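Local coordinates for protein putative oxidoreductase (Gluconobacter oxydans, PDB 3WJ7) that probably acts as a nicotinamide-coenzyme-dependent reductase of the short-chain dehydrogenase/reductase (SDR) family, at residues Ser27-Val32 with Asp222-His227; Gly105-Met110 with Val165-Arg170; Asn246-Asp251 with Leu305-Ser310; Val280-Ala285 with Val294-Leu299. One frame throughout, in Å; residues are numbered along the deposited sequence.

Contact 1: residues Ser27-Val32 with Asp222-His227; sequences SAVARV and DVAEGH
Val32 and Ala224 meet where helices 24-35 and 220-233 pack against each other, the axes of their short segments 8.2 Å apart at closest and crossing at -54°. From Val32 CB, which is directed at the partner helix, the two methyls part ways. CG2, anti to the carbonyl carbon, rests on Ala224 CB at 3.7 Å. CG1, anti to the backbone N (chi1 163°), reaches toward the carboxylate of Glu225, 4.0 Å from its OE1, an oxygen held in a salt bridge by Arg36. A branched apolar residue can thus serve both the buried seam and its more exposed margin. Helix 24-35 follows the first strand of the Rossmann fold, after a glycine-rich turn of the kind that binds coenzyme in SDR enzymes. Small residues let it come close: Ala224 CB lies 3.4 Å from Ala28 O and 4.0 Å from Ala28 CB, and the CA atoms of Val29 and Ala224 are 4.3 Å apart. Val29 CG2 sits over one face of the His227 ring, 3.6 Å from its centroid, in a CH-pi contact. The His227 side chain also touches Ile122, Cys124 and Val179 of the central sheet, and lies about 6 Å from a bound mercury ion.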
# COMPACT_ATOMS: atom_id res chain seq x y z
N SER A 27 -21.90 -12.89 -14.71
CA SER A 27 -22.56 -13.97 -15.42
C SER A 27 -24.06 -13.91 -15.29
O SER A 27 -24.79 -14.32 -16.21
CB SER A 27 -22.00 -15.35 -15.09
OG SER A 27 -22.45 -15.77 -13.85
N ALA A 28 -24.56 -13.40 -14.18
CA ALA A 28 -25.99 -13.35 -14.10
C ALA A 28 -26.53 -12.27 -15.06
O ALA A 28 -27.58 -12.46 -15.67
CB ALA A 28 -26.45 -13.13 -12.69
N VAL A 29 -25.78 -11.18 -15.23
CA VAL A 29 -26.11 -10.15 -16.17
C VAL A 29 -26.11 -10.76 -17.58
O VAL A 29 -27.04 -10.54 -18.37
CB VAL A 29 -25.14 -8.94 -16.04
CG1 VAL A 29 -25.14 -8.07 -17.30
CG2 VAL A 29 -25.56 -8.09 -14.87
N ALA A 30 -25.09 -11.57 -17.87
CA ALA A 30 -24.98 -12.18 -19.19
C ALA A 30 -26.22 -13.02 -19.52
O ALA A 30 -26.77 -12.88 -20.61
CB ALA A 30 -23.73 -13.02 -19.28
N ARG A 31 -26.64 -13.88 -18.58
CA ARG A 31 -27.80 -14.77 -18.80
C ARG A 31 -29.03 -13.95 -19.17
O ARG A 31 -29.73 -14.28 -20.12
CB ARG A 31 -28.10 -15.67 -17.58
CG ARG A 31 -27.11 -16.82 -17.37
CD ARG A 31 -27.28 -17.52 -16.02
NE ARG A 31 -25.95 -17.87 -15.48
CZ ARG A 31 -25.39 -17.40 -14.36
NH1 ARG A 31 -26.04 -16.59 -13.53
NH2 ARG A 31 -24.17 -17.79 -14.03
N VAL A 32 -29.26 -12.86 -18.43
CA VAL A 32 -30.43 -12.01 -18.67
C VAL A 32 -30.43 -11.44 -20.11
O VAL A 32 -31.42 -11.53 -20.82
CB VAL A 32 -30.55 -10.92 -17.57
CG1 VAL A 32 -31.48 -9.77 -17.98
CG2 VAL A 32 -31.02 -11.53 -16.26
N ASP A 222 -31.88 -9.92 -9.56
CA ASP A 222 -32.53 -8.64 -9.62
C ASP A 222 -31.56 -7.58 -10.02
O ASP A 222 -31.94 -6.69 -10.75
CB ASP A 222 -33.21 -8.30 -8.31
CG ASP A 222 -34.45 -9.10 -8.10
OD1 ASP A 222 -35.05 -9.51 -9.12
OD2 ASP A 222 -34.81 -9.37 -6.95
N VAL A 223 -30.31 -7.69 -9.54
CA VAL A 223 -29.24 -6.84 -10.03
C VAL A 223 -29.15 -6.98 -11.54
O VAL A 223 -29.07 -5.98 -12.28
CB VAL A 223 -27.89 -7.27 -9.44
CG1 VAL A 223 -26.72 -6.57 -10.12
CG2 VAL A 223 -27.89 -7.00 -7.95
N ALA A 224 -29.12 -8.24 -11.98
CA ALA A 224 -28.96 -8.58 -13.38
C ALA A 224 -30.06 -7.94 -14.22
O ALA A 224 -29.80 -7.27 -15.23
CB ALA A 224 -28.91 -10.09 -13.58
N GLU A 225 -31.29 -8.13 -13.78
CA GLU A 225 -32.44 -7.66 -14.53
C GLU A 225 -32.33 -6.13 -14.58
O GLU A 225 -32.51 -5.51 -15.65
CB GLU A 225 -33.73 -8.15 -13.84
CG GLU A 225 -35.04 -7.45 -14.25
CD GLU A 225 -35.51 -7.67 -15.70
OE1 GLU A 225 -35.00 -8.57 -16.44
OE2 GLU A 225 -36.44 -6.93 -16.10
N GLY A 226 -32.01 -5.54 -13.43
CA GLY A 226 -31.88 -4.09 -13.35
C GLY A 226 -30.88 -3.51 -14.34
O GLY A 226 -31.06 -2.39 -14.82
N HIS A 227 -29.82 -4.26 -14.68
CA HIS A 227 -28.91 -3.81 -15.73
C HIS A 227 -29.65 -3.74 -17.07
O HIS A 227 -29.43 -2.82 -17.85
CB HIS A 227 -27.73 -4.76 -15.89
CG HIS A 227 -26.70 -4.66 -14.81
ND1 HIS A 227 -25.41 -4.23 -15.05
CD2 HIS A 227 -26.73 -5.01 -13.50
CE1 HIS A 227 -24.71 -4.27 -13.93
NE2 HIS A 227 -25.49 -4.74 -12.98

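Contact 2: residues Gly105-Met110 with Val165-Arg170; sequences GTRNLM and VLRLIR
Met110 and Leu168 form the close-packed side of this contact, where Met110 CB lies 3.7 Å from Leu168 CD1. Met110 CG stands beside its backbone N and the chain then folds at chi2 (-49°), which suits a flexible thioether that must turn from the facing helix toward the sheet, where the residue meets Leu81, His83 and Ile121. Next to it the CG2 methyl of Thr106 touches CG2 of Val165 at 4.0 Å. Threonine fits here because its hydroxyl can be used locally: OG1 bonds to Asn102 O and His83, while the methyl faces the neighbour. Helices 95-115 and 153-172 run nearly alongside, 26° apart in their short segments, and lie on one side of the central sheet of the Rossmann fold, whose strands 78-83, 120-124 and 176-185 are parallel; in SDR enzymes the second helix usually carries the Tyr-x-x-x-Lys motif near its start. The axes of the short segments come no nearer than 10.8 Å, so larger aliphatic groups fill the seam. Toward solvent the character changes. The extended Arg107 and the bent Arg167 bring like charges together, Arg107 NE being 3.6 Å from Arg167 NH2 with the guanidinium planes 76° apart. The repulsion is probably eased by Glu164 and Glu171, which form salt bridges with Arg167, and by a water that accepts from Arg107 NH2 (3.1 Å) and Arg167 NH1 (2.7 Å).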
# COMPACT_ATOMS: atom_id res chain seq x y z
N GLY A 105 -8.00 0.73 -15.55
CA GLY A 105 -8.61 -0.27 -16.44
C GLY A 105 -9.96 0.19 -16.98
O GLY A 105 -10.25 0.10 -18.19
N THR A 106 -10.77 0.73 -16.08
CA THR A 106 -12.05 1.30 -16.39
C THR A 106 -11.93 2.51 -17.34
O THR A 106 -12.74 2.68 -18.24
CB THR A 106 -12.73 1.69 -15.07
OG1 THR A 106 -13.08 0.48 -14.39
CG2 THR A 106 -13.93 2.55 -15.24
N ARG A 107 -10.94 3.36 -17.09
CA ARG A 107 -10.64 4.46 -17.96
C ARG A 107 -10.24 3.90 -19.37
O ARG A 107 -10.84 4.28 -20.38
CB ARG A 107 -9.57 5.36 -17.34
CG ARG A 107 -9.30 6.66 -18.08
CD ARG A 107 -8.05 7.35 -17.54
NE ARG A 107 -7.84 8.67 -18.15
CZ ARG A 107 -6.84 9.53 -17.86
NH1 ARG A 107 -5.90 9.25 -16.94
NH2 ARG A 107 -6.78 10.69 -18.50
N ASN A 108 -9.31 2.95 -19.44
CA ASN A 108 -8.97 2.42 -20.75
C ASN A 108 -10.26 1.87 -21.47
O ASN A 108 -10.54 2.17 -22.66
CB ASN A 108 -7.85 1.38 -20.64
CG ASN A 108 -6.50 1.99 -20.11
OD1 ASN A 108 -6.25 3.19 -20.24
ND2 ASN A 108 -5.64 1.15 -19.53
N LEU A 109 -11.05 1.07 -20.75
CA LEU A 109 -12.19 0.49 -21.36
C LEU A 109 -13.13 1.59 -21.88
O LEU A 109 -13.56 1.54 -23.06
CB LEU A 109 -12.94 -0.41 -20.37
CG LEU A 109 -14.15 -1.09 -21.02
CD1 LEU A 109 -13.69 -2.01 -22.14
CD2 LEU A 109 -14.94 -1.86 -19.98
N MET A 110 -13.43 2.56 -21.03
CA MET A 110 -14.31 3.67 -21.40
C MET A 110 -13.79 4.48 -22.61
O MET A 110 -14.53 4.77 -23.54
CB MET A 110 -14.58 4.58 -20.20
CG MET A 110 -15.37 3.95 -19.06
SD MET A 110 -16.91 3.06 -19.46
CE MET A 110 -16.42 1.37 -19.22
N VAL A 165 -15.78 7.71 -14.45
CA VAL A 165 -16.84 7.59 -15.41
C VAL A 165 -17.59 8.93 -15.47
O VAL A 165 -17.82 9.45 -16.58
CB VAL A 165 -17.74 6.39 -15.09
CG1 VAL A 165 -18.91 6.37 -16.06
CG2 VAL A 165 -16.96 5.09 -15.20
N LEU A 166 -17.95 9.51 -14.32
CA LEU A 166 -18.66 10.81 -14.35
C LEU A 166 -17.85 11.92 -15.05
O LEU A 166 -18.45 12.83 -15.66
CB LEU A 166 -19.16 11.29 -12.97
CG LEU A 166 -20.18 10.35 -12.34
CD1 LEU A 166 -20.33 10.59 -10.85
CD2 LEU A 166 -21.53 10.42 -13.02
N ARG A 167 -16.52 11.85 -14.99
CA ARG A 167 -15.68 12.87 -15.62
C ARG A 167 -15.79 12.66 -17.13
O ARG A 167 -16.10 13.59 -17.87
CB ARG A 167 -14.22 12.79 -15.10
CG ARG A 167 -13.31 14.01 -15.39
CD ARG A 167 -11.78 13.75 -15.37
NE ARG A 167 -11.38 12.37 -15.69
CZ ARG A 167 -10.91 11.90 -16.87
NH1 ARG A 167 -10.74 12.68 -17.96
NH2 ARG A 167 -10.61 10.61 -16.93
N LEU A 168 -15.63 11.42 -17.58
CA LEU A 168 -15.77 11.11 -18.99
C LEU A 168 -17.16 11.35 -19.54
O LEU A 168 -17.30 11.67 -20.71
CB LEU A 168 -15.31 9.68 -19.28
CG LEU A 168 -13.83 9.40 -18.99
CD1 LEU A 168 -13.56 7.91 -18.97
CD2 LEU A 168 -12.93 10.06 -20.04
N ILE A 169 -18.19 11.19 -18.73
CA ILE A 169 -19.53 11.49 -19.21
C ILE A 169 -19.64 13.01 -19.51
O ILE A 169 -20.22 13.40 -20.53
CB ILE A 169 -20.61 11.05 -18.20
CG1 ILE A 169 -20.73 9.53 -18.17
CG2 ILE A 169 -21.97 11.71 -18.49
CD1 ILE A 169 -21.54 9.00 -17.01
N ARG A 170 -19.07 13.84 -18.64
CA ARG A 170 -19.17 15.29 -18.78
C ARG A 170 -18.16 15.87 -19.78
O ARG A 170 -18.49 16.66 -20.64
CB ARG A 170 -19.02 15.98 -17.44
CG ARG A 170 -20.31 16.05 -16.64
CD ARG A 170 -20.54 17.46 -16.09
NE ARG A 170 -21.49 17.48 -14.97
CZ ARG A 170 -22.32 18.48 -14.67
NH1 ARG A 170 -22.37 19.59 -15.41
NH2 ARG A 170 -23.13 18.36 -13.61
O HOH W 1 -9.56 11.11 -19.78

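Contact 3: residues Asn246-Asp251 with Leu305-Ser310; sequences NIMLGD and LMFFSS
Asn246 and Phe307 bury the most surface here: Asn246 CB stands over the centre of one face of the Phe307 ring, 3.5 Å from its centroid, in a CH-pi contact. Beyond CB the amide behaves like a piece of backbone. Its OD1 accepts from Phe308 N at 2.8 Å, and its ND2 donates to Phe308 O at 3.0 Å, so one side chain pairs with both backbone polar groups of Phe308 in a chain segment that is not a regular strand. With CG anti to its carbonyl carbon (chi1 -69°), Asn246 brings the amide out toward the partner. The ND2 donor approaches from well above the plane of the Phe308 carbonyl, whereas that oxygen stays close to the amide plane of Asn246. A further donor, Asn216 ND2, also grips OD1 and probably helps to fix the rotation of the group. On the other face of the Phe307 ring lies Leu305 CB, offset toward the rim, which leaves the aromatic ring sandwiched. Met248, the third contributor, folds back through two bent torsions; its SD comes 4.0 Å from Phe307 CZ in an oblique Met-aromatic contact, and its CE lies 4.1 Å from Leu305 CD2. Kinked by an inverse gamma turn at Met306, segment 305-310 runs roughly antiparallel (161°) to the end of strand 239-248, just before helix 249-259, and leads from helix 296-302 into helix 311-317.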
# COMPACT_ATOMS: atom_id res chain seq x y z
N ASN A 246 -33.11 -3.30 3.22
CA ASN A 246 -32.22 -2.82 4.26
C ASN A 246 -32.40 -3.68 5.49
O ASN A 246 -33.50 -3.76 6.06
CB ASN A 246 -32.46 -1.34 4.55
CG ASN A 246 -32.02 -0.44 3.37
OD1 ASN A 246 -30.85 -0.48 2.91
ND2 ASN A 246 -32.94 0.38 2.89
N ILE A 247 -31.32 -4.35 5.87
CA ILE A 247 -31.41 -5.36 6.90
C ILE A 247 -30.20 -5.32 7.85
O ILE A 247 -29.09 -5.01 7.44
CB ILE A 247 -31.68 -6.76 6.28
CG1 ILE A 247 -32.26 -7.73 7.36
CG2 ILE A 247 -30.45 -7.28 5.56
CD1 ILE A 247 -32.46 -9.19 6.94
N MET A 248 -30.43 -5.55 9.13
CA MET A 248 -29.33 -5.60 10.07
C MET A 248 -28.71 -6.99 9.96
O MET A 248 -29.38 -7.92 9.52
CB MET A 248 -29.78 -5.32 11.52
CG MET A 248 -30.44 -3.95 11.77
SD MET A 248 -29.44 -2.46 11.56
CE MET A 248 -27.89 -2.81 12.41
N LEU A 249 -27.44 -7.11 10.31
CA LEU A 249 -26.71 -8.33 10.08
C LEU A 249 -27.28 -9.44 11.00
O LEU A 249 -27.39 -10.60 10.61
CB LEU A 249 -25.22 -8.07 10.28
CG LEU A 249 -24.16 -9.02 9.72
CD1 LEU A 249 -24.35 -9.36 8.25
CD2 LEU A 249 -22.76 -8.44 9.93
N GLY A 250 -27.66 -9.05 12.23
CA GLY A 250 -28.30 -9.96 13.18
C GLY A 250 -29.58 -10.57 12.61
O GLY A 250 -29.81 -11.80 12.72
N ASP A 251 -30.38 -9.73 11.95
CA ASP A 251 -31.64 -10.17 11.35
C ASP A 251 -31.38 -11.12 10.20
O ASP A 251 -32.04 -12.14 10.08
CB ASP A 251 -32.49 -8.99 10.90
CG ASP A 251 -32.99 -8.15 12.07
OD1 ASP A 251 -33.20 -8.71 13.18
OD2 ASP A 251 -33.16 -6.92 11.90
N LEU A 305 -25.02 3.05 9.08
CA LEU A 305 -25.68 1.94 8.43
C LEU A 305 -25.60 2.10 6.91
O LEU A 305 -25.75 3.20 6.38
CB LEU A 305 -27.13 1.82 8.89
CG LEU A 305 -27.43 1.86 10.40
CD1 LEU A 305 -28.93 1.69 10.66
CD2 LEU A 305 -26.61 0.85 11.19
N MET A 306 -25.35 1.01 6.20
CA MET A 306 -25.30 1.02 4.76
C MET A 306 -26.70 0.76 4.18
O MET A 306 -26.99 -0.31 3.62
CB MET A 306 -24.27 0.01 4.26
CG MET A 306 -22.85 0.41 4.58
SD MET A 306 -21.75 -0.35 3.38
CE MET A 306 -21.92 0.62 1.83
N PHE A 307 -27.55 1.75 4.33
CA PHE A 307 -28.96 1.61 4.00
C PHE A 307 -29.24 2.50 2.80
O PHE A 307 -28.80 3.66 2.75
CB PHE A 307 -29.79 1.98 5.21
CG PHE A 307 -30.06 0.83 6.17
CD1 PHE A 307 -29.38 -0.40 6.06
CD2 PHE A 307 -30.99 0.99 7.21
CE1 PHE A 307 -29.64 -1.44 6.94
CE2 PHE A 307 -31.25 -0.06 8.09
CZ PHE A 307 -30.57 -1.28 7.96
N PHE A 308 -29.90 1.95 1.79
CA PHE A 308 -30.06 2.68 0.53
C PHE A 308 -31.45 2.49 0.03
O PHE A 308 -32.04 1.45 0.28
CB PHE A 308 -29.07 2.18 -0.54
CG PHE A 308 -27.65 2.45 -0.20
CD1 PHE A 308 -27.07 3.67 -0.54
CD2 PHE A 308 -26.92 1.53 0.52
CE1 PHE A 308 -25.75 3.94 -0.16
CE2 PHE A 308 -25.59 1.79 0.89
CZ PHE A 308 -25.02 3.01 0.55
N SER A 309 -31.96 3.49 -0.68
CA SER A 309 -33.29 3.42 -1.30
C SER A 309 -33.12 3.08 -2.75
O SER A 309 -32.19 3.60 -3.38
CB SER A 309 -33.97 4.79 -1.24
OG SER A 309 -35.27 4.75 -1.83
N SER A 310 -34.03 2.26 -3.29
CA SER A 310 -34.04 1.97 -4.72
C SER A 310 -35.21 2.66 -5.42
O SER A 310 -35.74 2.17 -6.45
CB SER A 310 -34.12 0.47 -4.95
OG SER A 310 -33.08 -0.19 -4.26

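Contact 4: residues Val280-Ala285 with Val294-Leu299; sequences VSEWLA and VTRETL
The carboxylate of Glu282 and the guanidinium of Arg296 meet with their planes 55° apart, so the salt bridge is not the flat, two-pronged kind. Arg296 NE donates to Glu282 OE2 at 3.2 Å, on the syn side of the carboxylate and tilted 27° from the guanidinium plane, while NH2 makes a weak bond to OE1 at 3.1 Å, that oxygen lying oblique to the guanidinium plane. The setting is two helices joined by a short connection: helix 275-288 comes first, and helix 296-302 starts with Thr295 as its N-cap. Glutamate suits this place because its chain, extended beyond CG, carries the charge across to that helix start. There OE2 also accepts from the backbone, Arg296 N lying 2.7 Å from Glu282 OE2 and nearly in line with the C-O bond. Two donors therefore hold this oxygen, and the positive end of the helix would probably favour its negative charge. Thr295 has OG1 between its backbone N and carbonyl carbon (chi1 73°), where it takes the capping bond from Thr298 N at 2.9 Å; CB, on the same residue, packs against Glu282 CG. Arginine has a second duty: its NH2 forms a salt bridge with Asp201 of the second subunit, which makes this surface contact part of the subunit interface. Phe288 of the third subunit packs on Val294. Next to Glu282 in the helix, Ser281 uses its small hydroxyl to tie down the connection, OG donating to Val294 O at 2.7 Å.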
# COMPACT_ATOMS: atom_id res chain seq x y z
N VAL A 280 -6.76 1.84 21.14
CA VAL A 280 -5.51 1.13 21.34
C VAL A 280 -4.70 1.19 20.06
O VAL A 280 -3.50 1.50 20.07
CB VAL A 280 -5.73 -0.34 21.78
CG1 VAL A 280 -4.40 -1.03 22.02
CG2 VAL A 280 -6.56 -0.37 23.06
N SER A 281 -5.37 0.87 18.97
CA SER A 281 -4.84 1.08 17.62
C SER A 281 -4.16 2.45 17.40
O SER A 281 -3.06 2.49 16.91
CB SER A 281 -5.96 0.82 16.62
OG SER A 281 -5.62 1.29 15.34
N GLU A 282 -4.80 3.56 17.76
CA GLU A 282 -4.14 4.86 17.67
C GLU A 282 -2.92 4.92 18.55
O GLU A 282 -1.90 5.46 18.13
CB GLU A 282 -5.06 6.01 18.06
CG GLU A 282 -6.24 6.22 17.12
CD GLU A 282 -7.24 7.28 17.60
OE1 GLU A 282 -6.84 8.27 18.28
OE2 GLU A 282 -8.45 7.13 17.28
N TRP A 283 -3.00 4.37 19.76
CA TRP A 283 -1.81 4.41 20.63
C TRP A 283 -0.64 3.55 20.19
O TRP A 283 0.49 3.99 20.25
CB TRP A 283 -2.15 4.27 22.12
CG TRP A 283 -2.66 5.60 22.61
CD1 TRP A 283 -3.94 5.90 22.95
CD2 TRP A 283 -1.92 6.85 22.70
NE1 TRP A 283 -4.06 7.24 23.27
CE2 TRP A 283 -2.83 7.85 23.13
CE3 TRP A 283 -0.57 7.22 22.47
CZ2 TRP A 283 -2.45 9.19 23.34
CZ3 TRP A 283 -0.19 8.57 22.69
CH2 TRP A 283 -1.13 9.53 23.12
N LEU A 284 -0.92 2.34 19.71
CA LEU A 284 0.11 1.49 19.12
C LEU A 284 0.82 2.18 17.97
O LEU A 284 2.04 2.36 18.01
CB LEU A 284 -0.42 0.12 18.69
CG LEU A 284 -0.85 -0.74 19.90
CD1 LEU A 284 -1.57 -2.00 19.44
CD2 LEU A 284 0.32 -1.06 20.81
N ALA A 285 0.06 2.61 16.95
CA ALA A 285 0.68 3.35 15.85
C ALA A 285 1.49 4.55 16.31
O ALA A 285 2.63 4.72 15.83
CB ALA A 285 -0.33 3.77 14.83
N VAL A 294 -6.67 2.11 11.55
CA VAL A 294 -7.96 2.28 12.15
C VAL A 294 -7.85 3.31 13.27
O VAL A 294 -6.89 3.28 14.02
CB VAL A 294 -8.40 0.94 12.67
CG1 VAL A 294 -9.33 1.05 13.86
CG2 VAL A 294 -9.06 0.17 11.55
N THR A 295 -8.81 4.23 13.36
CA THR A 295 -8.85 5.28 14.41
C THR A 295 -10.30 5.43 14.89
O THR A 295 -11.20 4.92 14.22
CB THR A 295 -8.40 6.67 13.85
OG1 THR A 295 -9.42 7.20 13.03
CG2 THR A 295 -7.16 6.61 12.97
N ARG A 296 -10.54 6.13 15.99
CA ARG A 296 -11.90 6.67 16.29
C ARG A 296 -12.59 7.32 15.10
O ARG A 296 -13.77 7.06 14.86
CB ARG A 296 -11.87 7.66 17.43
CG ARG A 296 -11.39 7.03 18.73
CD ARG A 296 -11.12 8.09 19.77
NE ARG A 296 -10.00 8.93 19.37
CZ ARG A 296 -9.44 9.85 20.14
NH1 ARG A 296 -9.92 10.06 21.35
NH2 ARG A 296 -8.41 10.55 19.69
N GLU A 297 -11.87 8.14 14.35
CA GLU A 297 -12.42 8.80 13.14
C GLU A 297 -12.84 7.75 12.09
O GLU A 297 -13.78 7.94 11.33
CB GLU A 297 -11.41 9.83 12.54
CG GLU A 297 -12.00 10.84 11.54
CD GLU A 297 -11.01 11.38 10.47
OE1 GLU A 297 -10.72 10.67 9.46
OE2 GLU A 297 -10.55 12.54 10.63
N THR A 298 -12.14 6.63 12.07
CA THR A 298 -12.50 5.54 11.17
C THR A 298 -13.77 4.84 11.60
O THR A 298 -14.70 4.68 10.81
CB THR A 298 -11.31 4.57 10.96
OG1 THR A 298 -10.71 4.96 9.73
CG2 THR A 298 -11.73 3.10 10.78
N LEU A 299 -13.81 4.44 12.87
CA LEU A 299 -14.96 3.81 13.44
C LEU A 299 -16.26 4.62 13.28
O LEU A 299 -17.32 4.04 13.07
CB LEU A 299 -14.68 3.52 14.90
CG LEU A 299 -15.72 2.67 15.63
CD1 LEU A 299 -15.84 1.26 15.06
CD2 LEU A 299 -15.36 2.63 17.09

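Contacts 1 and 2 belong to the Rossmann part of the chain, with contact 2 nested inside the long loop that contact 1 closes; their centres are 22 Å apart, and their helices flank the same central sheet. Contact 3 follows in series: helix 220-233 of contact 1 leads on to strand 239-248, and the two centres are again 22 Å apart. It ties the last strand of the sheet to the C-terminal region, and contact 4 is nested within its loop, 26 Å away by centres. Contact 4 lies about 40 Å from contact 1 by centres, on the other side of the chain's centre, where it meets neighbouring subunits. The series runs from the Rossmann fold, which in SDR enzymes binds the coenzyme, outward to the subunit interface.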